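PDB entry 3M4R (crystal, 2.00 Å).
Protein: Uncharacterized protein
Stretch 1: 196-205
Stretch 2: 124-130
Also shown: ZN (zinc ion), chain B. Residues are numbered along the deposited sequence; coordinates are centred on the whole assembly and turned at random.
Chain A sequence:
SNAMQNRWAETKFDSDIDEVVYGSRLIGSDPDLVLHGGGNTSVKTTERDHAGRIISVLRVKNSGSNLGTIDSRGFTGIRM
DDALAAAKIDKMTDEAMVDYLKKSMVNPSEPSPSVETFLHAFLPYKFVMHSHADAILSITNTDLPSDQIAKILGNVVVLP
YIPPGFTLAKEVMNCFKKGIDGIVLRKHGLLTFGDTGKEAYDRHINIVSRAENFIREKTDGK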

# COMPACT_ATOMS: atom_id res chain seq x y z
N THR A 196 -12.73 -2.55 -1.46
CA THR A 196 -12.80 -2.04 -2.81
C THR A 196 -11.77 -0.93 -2.93
O THR A 196 -11.21 -0.43 -1.92
CB THR A 196 -14.22 -1.47 -3.12
OG1 THR A 196 -14.40 -0.22 -2.42
CG2 THR A 196 -15.32 -2.49 -2.72
N GLY A 197 -11.49 -0.58 -4.18
CA GLY A 197 -10.52 0.47 -4.44
C GLY A 197 -11.01 1.78 -3.84
O GLY A 197 -10.26 2.47 -3.17
N LYS A 198 -12.30 2.11 -4.06
CA LYS A 198 -12.83 3.37 -3.59
C LYS A 198 -12.66 3.50 -2.08
O LYS A 198 -12.31 4.57 -1.58
CB LYS A 198 -14.34 3.52 -3.96
CG LYS A 198 -14.91 4.92 -3.71
CD LYS A 198 -16.35 5.05 -4.23
CE LYS A 198 -16.93 6.44 -4.01
NZ LYS A 198 -17.04 6.76 -2.56
N GLU A 199 -12.97 2.44 -1.34
CA GLU A 199 -12.87 2.45 0.13
C GLU A 199 -11.46 2.81 0.56
O GLU A 199 -11.27 3.65 1.44
CB GLU A 199 -13.23 1.09 0.73
CG GLU A 199 -14.63 0.96 1.29
CD GLU A 199 -14.93 -0.46 1.72
OE1 GLU A 199 -13.98 -1.28 1.98
OE2 GLU A 199 -16.11 -0.78 1.78
N ALA A 200 -10.46 2.14 -0.01
CA ALA A 200 -9.06 2.43 0.33
C ALA A 200 -8.68 3.87 -0.05
O ALA A 200 -8.00 4.56 0.71
CB ALA A 200 -8.10 1.42 -0.39
N TYR A 201 -9.13 4.29 -1.23
CA TYR A 201 -8.87 5.65 -1.73
C TYR A 201 -9.53 6.70 -0.85
O TYR A 201 -8.91 7.65 -0.43
CB TYR A 201 -9.44 5.84 -3.13
CG TYR A 201 -9.23 7.25 -3.66
CD1 TYR A 201 -7.96 7.65 -4.07
CD2 TYR A 201 -10.27 8.18 -3.74
CE1 TYR A 201 -7.73 8.94 -4.54
CE2 TYR A 201 -10.05 9.50 -4.22
CZ TYR A 201 -8.76 9.85 -4.63
OH TYR A 201 -8.47 11.11 -5.10
N ASP A 202 -10.82 6.56 -0.63
CA ASP A 202 -11.52 7.59 0.17
C ASP A 202 -10.85 7.74 1.54
O ASP A 202 -10.72 8.86 2.07
CB ASP A 202 -13.02 7.26 0.35
CG ASP A 202 -13.85 7.42 -0.95
OD1 ASP A 202 -13.38 8.05 -1.95
OD2 ASP A 202 -15.02 6.94 -0.95
N ARG A 203 -10.44 6.62 2.14
CA ARG A 203 -9.78 6.65 3.43
C ARG A 203 -8.46 7.38 3.32
O ARG A 203 -8.09 8.12 4.25
CB ARG A 203 -9.50 5.26 4.00
CG ARG A 203 -10.73 4.56 4.52
CD ARG A 203 -10.59 3.07 4.79
NE ARG A 203 -11.81 2.60 5.45
CZ ARG A 203 -12.26 1.36 5.49
NH1 ARG A 203 -11.60 0.39 4.92
NH2 ARG A 203 -13.40 1.09 6.12
N HIS A 204 -7.75 7.19 2.21
CA HIS A 204 -6.48 7.88 2.03
C HIS A 204 -6.66 9.41 1.98
O HIS A 204 -5.94 10.17 2.64
CB HIS A 204 -5.80 7.40 0.75
CG HIS A 204 -4.32 7.28 0.89
ND1 HIS A 204 -3.71 6.10 1.29
CD2 HIS A 204 -3.32 8.16 0.67
CE1 HIS A 204 -2.39 6.30 1.37
NE2 HIS A 204 -2.13 7.53 0.96
N ILE A 205 -7.62 9.86 1.18
CA ILE A 205 -7.86 11.30 1.00
C ILE A 205 -8.29 11.93 2.31
O ILE A 205 -7.74 12.96 2.72
CB ILE A 205 -8.89 11.59 -0.11
CG1 ILE A 205 -8.38 11.12 -1.48
CG2 ILE A 205 -9.27 13.09 -0.15
CD1 ILE A 205 -6.97 11.62 -1.83
ZN ZN B . 7.13 3.54 1.65
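Stretch 2, residues 124-130: PYKFVMH

When a helix packs on a strand, small residues on the helix often let long, apolar side chains of the strand reach its backbone, and the contact between residues 196-205 and 124-130 illustrates the principle well. At its centre lies Met-129, present here as selenomethionine, which contributes the largest covered area of any residue in the pair. Its side chain points toward the helix with chi1 near -67° (m) and chi2 and chi3 both t, an extended form that crosses the helix obliquely, its tip toward the first turn. The SE atom of Met-129 lies 4.0 Å from CB of Ala-200 and 4.1 Å from CB of Tyr-201, and it also comes within 3.6 Å of the Tyr-201 backbone N. Beyond it, the terminal CE of Met-129 reaches to 3.6 Å from the carbonyl O of Gly-197, an oxygen already engaged in the helix by Tyr-201 N at 2.9 Å.

Phe-127, two residues earlier on the strand and pointing to the same side, supports the first turn. Its CB is 4.2 Å from CB of Ala-200, while one face of its ring lies against the start of the helix: CD1 of Phe-127 is 3.4 Å from C of Thr-196 and 3.5 Å from N of Gly-197. The CA of Gly-197 sits 3.9 Å from the centroid of the Phe-127 ring, 17° off its normal, in a CH-pi contact. With no side chain on Gly-197, its backbone meets the ring directly; an ideal CB would lie 3.7 Å from CE2 of Phe-127, close but not overlapping.

The alternation is that of an extended strand. Residues 127-130 have beta backbone angles, and Val-128, between the two contacting side chains, points away. Strand and helix run in broadly the same direction, crossing at -29° with their axes 7.7 Å apart at closest approach. The helix, which begins at Gly-197, is capped by Thr-196, whose OG1 accepts from N of Glu-199 at 3.2 Å.

Toward the edge the contact becomes polar without forming any hydrogen bond between the stretches. CE1 of His-204 lies 3.6 Å from O of Met-129, which sits at the edge of the imidazole ring, near its plane. His-130 turns its CA-to-CB bond away from the helix, and its NE2 binds the zinc ion at 2.2 Å. Farther out, preceding the strand, Tyr-125 points toward the helix, its OH 4.2 Å from NH1 of Arg-203, a loose approach that closes the contact.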

# COMPACT_ATOMS: atom_id res chain seq x y z
N PRO A 124 -4.81 -7.68 5.67
CA PRO A 124 -5.80 -8.58 5.13
C PRO A 124 -7.02 -7.86 4.60
O PRO A 124 -8.16 -8.12 5.09
CB PRO A 124 -6.18 -9.43 6.36
CG PRO A 124 -6.10 -8.47 7.47
CD PRO A 124 -4.86 -7.66 7.14
N TYR A 125 -6.79 -6.96 3.67
CA TYR A 125 -7.82 -6.31 2.91
C TYR A 125 -7.47 -6.47 1.43
O TYR A 125 -6.28 -6.56 1.04
CB TYR A 125 -7.89 -4.81 3.26
CG TYR A 125 -8.94 -4.39 4.31
CD1 TYR A 125 -10.30 -4.45 4.02
CD2 TYR A 125 -8.55 -3.87 5.55
CE1 TYR A 125 -11.29 -4.06 4.96
CE2 TYR A 125 -9.51 -3.43 6.50
CZ TYR A 125 -10.89 -3.54 6.20
OH TYR A 125 -11.88 -3.13 7.11
N LYS A 126 -8.50 -6.57 0.61
CA LYS A 126 -8.29 -6.80 -0.82
C LYS A 126 -7.41 -5.71 -1.45
O LYS A 126 -6.48 -6.02 -2.21
CB LYS A 126 -9.63 -6.93 -1.54
CG LYS A 126 -9.57 -7.36 -2.97
CD LYS A 126 -10.96 -7.63 -3.51
CE LYS A 126 -10.91 -7.86 -5.03
NZ LYS A 126 -10.38 -9.22 -5.39
N PHE A 127 -7.72 -4.45 -1.18
CA PHE A 127 -6.97 -3.32 -1.75
C PHE A 127 -6.16 -2.64 -0.65
O PHE A 127 -6.65 -2.42 0.44
CB PHE A 127 -7.92 -2.25 -2.38
CG PHE A 127 -8.57 -2.70 -3.64
CD1 PHE A 127 -9.71 -3.53 -3.60
CD2 PHE A 127 -8.08 -2.29 -4.88
CE1 PHE A 127 -10.32 -3.95 -4.76
CE2 PHE A 127 -8.70 -2.74 -6.07
CZ PHE A 127 -9.81 -3.56 -6.00
N VAL A 128 -4.92 -2.27 -0.95
CA VAL A 128 -4.05 -1.55 -0.05
C VAL A 128 -3.38 -0.44 -0.86
O VAL A 128 -2.92 -0.66 -2.00
CB VAL A 128 -2.97 -2.47 0.54
CG1 VAL A 128 -2.01 -1.68 1.43
CG2 VAL A 128 -3.59 -3.65 1.31
N MSE A 129 -3.27 0.73 -0.25
CA MSE A 129 -2.61 1.88 -0.86
C MSE A 129 -1.62 2.48 0.11
O MSE A 129 -1.92 2.69 1.29
CB MSE A 129 -3.67 2.91 -1.22
CG MSE A 129 -4.58 2.39 -2.32
SE MSE A 129 -5.89 3.77 -2.76
CE MSE A 129 -6.82 2.66 -4.04
N HIS A 130 -0.44 2.78 -0.41
CA HIS A 130 0.67 3.31 0.35
C HIS A 130 1.19 4.56 -0.36
O HIS A 130 1.56 4.47 -1.52
CB HIS A 130 1.80 2.29 0.40
CG HIS A 130 2.98 2.75 1.18
ND1 HIS A 130 2.86 3.55 2.30
CD2 HIS A 130 4.31 2.57 0.97
CE1 HIS A 130 4.08 3.81 2.76
NE2 HIS A 130 4.96 3.25 1.95
O HOH W 1 9.13 3.71 1.46